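Local coordinates for protein macrophomate synthase intermolecular Diels-Alderase (Macrophoma commelinae, PDB 1IZC) that belongs to the HpcH/HpaI aldolase/citrate lyase family of TIM-barrel enzymes and binds a magnesium ion and pyruvic acid in one pocket, at residues A31-D34 against A35-D38. The protein carries 1 engineered substitution. Sequence-based numbering, arbitrary orientation.
Sequences ALKD and AMAD
M36 folds back along the helix and lays its terminal methyl over the preceding turn, where CE is packed tightly, 3.2 Å from O of L32 and 3.3 Å from CA of K33. CG of the same lysine lies 3.9 Å from CE. With CG beside the backbone N (chi1 -71°) the chain heads toward the preceding turn, and the bend at its last torsion (chi3 -89°) then turns the methyl in; a flexible, unbranched methionine can follow the helix surface in this way, and its side chain also touches P249. The same methyl also touches CB of L32, more loosely, at 4.2 Å. Beyond CG the lysine runs on extended, crossing the methionine at a slant and carrying NZ away from residues 35-38; the residue is exposed, as suits a charged end. Underneath, regular i to i+4 bonds join the turns, among them M36 N to L32 O at 3.0 Å with an N-H...O angle of 150°. This is the last part of helix 28-37, which precedes the first strand, 43-48, of an eight-stranded parallel TIM barrel. On the barrel side, A31 and A35 both pack on L43 of that strand, and small methyls suit a helix face that packs against a strand. D34 leaves from another side of the helix: its OD1 accepts a hydrogen bond from NE2 of Q30 one turn earlier, while OD2 is hydrogen-bonded to the hydroxyl of Y17, which should limit the carboxylate's rotation. The backbone carbonyl of D34 receives the final bond, from D38 N at 2.9 Å, just as D38 itself departs from helical geometry. With CG anti to the backbone N (chi1 178°), the D38 carboxylate points away from the helix, where OD1 is hydrogen-bonded to OG of S40. D38 also packs on F298 of a second subunit.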
ATOM      1  N   ALA A  31     -33.250   1.819 -12.179  1.00  8.63           N
ATOM      2  CA  ALA A  31     -32.838   0.686 -13.004  1.00 10.43           C
ATOM      3  C   ALA A  31     -33.647  -0.547 -12.628  1.00 10.98           C
ATOM      4  O   ALA A  31     -34.075  -1.310 -13.497  1.00 10.03           O
ATOM      5  CB  ALA A  31     -31.341   0.407 -12.825  1.00  9.08           C
ATOM      6  N   LEU A  32     -33.857  -0.742 -11.327  1.00  9.48           N
ATOM      7  CA  LEU A  32     -34.631  -1.890 -10.871  1.00  8.65           C
ATOM      8  C   LEU A  32     -36.089  -1.763 -11.291  1.00  9.12           C
ATOM      9  O   LEU A  32     -36.694  -2.743 -11.718  1.00 11.70           O
ATOM     10  CB  LEU A  32     -34.538  -2.044  -9.354  1.00  9.05           C
ATOM     11  CG  LEU A  32     -33.147  -2.477  -8.869  1.00 10.04           C
ATOM     12  CD1 LEU A  32     -33.079  -2.382  -7.344  1.00 10.23           C
ATOM     13  CD2 LEU A  32     -32.863  -3.900  -9.342  1.00 14.98           C
ATOM     14  N   LYS A  33     -36.657  -0.568 -11.167  1.00  9.18           N
ATOM     15  CA  LYS A  33     -38.046  -0.376 -11.570  1.00  9.24           C
ATOM     16  C   LYS A  33     -38.192  -0.639 -13.067  1.00 14.06           C
ATOM     17  O   LYS A  33     -39.177  -1.247 -13.507  1.00 12.39           O
ATOM     18  CB  LYS A  33     -38.514   1.044 -11.236  1.00  8.08           C
ATOM     19  CG  LYS A  33     -38.737   1.267  -9.735  1.00 14.48           C
ATOM     20  CD  LYS A  33     -38.847   2.745  -9.379  1.00 29.74           C
ATOM     21  CE  LYS A  33     -38.994   2.928  -7.861  1.00 35.68           C
ATOM     22  NZ  LYS A  33     -38.598   4.283  -7.363  1.00 26.96           N
ATOM     23  N   ASP A  34     -37.209  -0.196 -13.851  1.00 11.11           N
ATOM     24  CA  ASP A  34     -37.258  -0.405 -15.297  1.00 11.10           C
ATOM     25  C   ASP A  34     -37.150  -1.887 -15.660  1.00 11.78           C
ATOM     26  O   ASP A  34     -37.795  -2.347 -16.611  1.00 12.49           O
ATOM     27  CB  ASP A  34     -36.151   0.393 -15.999  1.00 10.28           C
ATOM     28  CG  ASP A  34     -36.375   1.893 -15.933  1.00 12.26           C
ATOM     29  OD1 ASP A  34     -37.495   2.332 -15.584  1.00 14.39           O
ATOM     30  OD2 ASP A  34     -35.431   2.649 -16.239  1.00 14.69           O
ATOM     31  N   ALA A  35     -36.352  -2.641 -14.903  1.00 12.01           N
ATOM     32  CA  ALA A  35     -36.198  -4.074 -15.147  1.00 11.08           C
ATOM     33  C   ALA A  35     -37.486  -4.811 -14.758  1.00 12.00           C
ATOM     34  O   ALA A  35     -37.852  -5.815 -15.368  1.00 11.65           O
ATOM     35  CB  ALA A  35     -35.002  -4.629 -14.356  1.00 14.54           C
ATOM     36  N   MET A  36     -38.176  -4.320 -13.734  1.00 11.78           N
ATOM     37  CA  MET A  36     -39.435  -4.939 -13.342  1.00 12.30           C
ATOM     38  C   MET A  36     -40.477  -4.709 -14.439  1.00 12.12           C
ATOM     39  O   MET A  36     -41.236  -5.611 -14.776  1.00 15.04           O
ATOM     40  CB  MET A  36     -39.919  -4.354 -12.020  1.00 11.41           C
ATOM     41  CG  MET A  36     -39.065  -4.807 -10.863  1.00 13.86           C
ATOM     42  SD  MET A  36     -39.629  -4.106  -9.331  1.00 19.39           S
ATOM     43  CE  MET A  36     -38.715  -2.590  -9.257  1.00 35.03           C
ATOM     44  N   ALA A  37     -40.485  -3.510 -15.007  1.00 12.76           N
ATOM     45  CA  ALA A  37     -41.431  -3.168 -16.070  1.00 13.17           C
ATOM     46  C   ALA A  37     -41.136  -3.930 -17.357  1.00 16.87           C
ATOM     47  O   ALA A  37     -42.052  -4.286 -18.101  1.00 14.18           O
ATOM     48  CB  ALA A  37     -41.386  -1.669 -16.348  1.00 12.43           C
ATOM     49  N   ASP A  38     -39.849  -4.168 -17.618  1.00 12.67           N
ATOM     50  CA  ASP A  38     -39.427  -4.884 -18.819  1.00 13.24           C
ATOM     51  C   ASP A  38     -38.271  -5.797 -18.425  1.00 12.36           C
ATOM     52  O   ASP A  38     -37.123  -5.372 -18.416  1.00 12.88           O
ATOM     53  CB  ASP A  38     -38.969  -3.880 -19.880  1.00 15.38           C
ATOM     54  CG  ASP A  38     -38.476  -4.551 -21.153  1.00 20.27           C
ATOM     55  OD1 ASP A  38     -38.384  -5.792 -21.170  1.00 15.49           O
ATOM     56  OD2 ASP A  38     -38.183  -3.825 -22.127  1.00 20.90           O
TER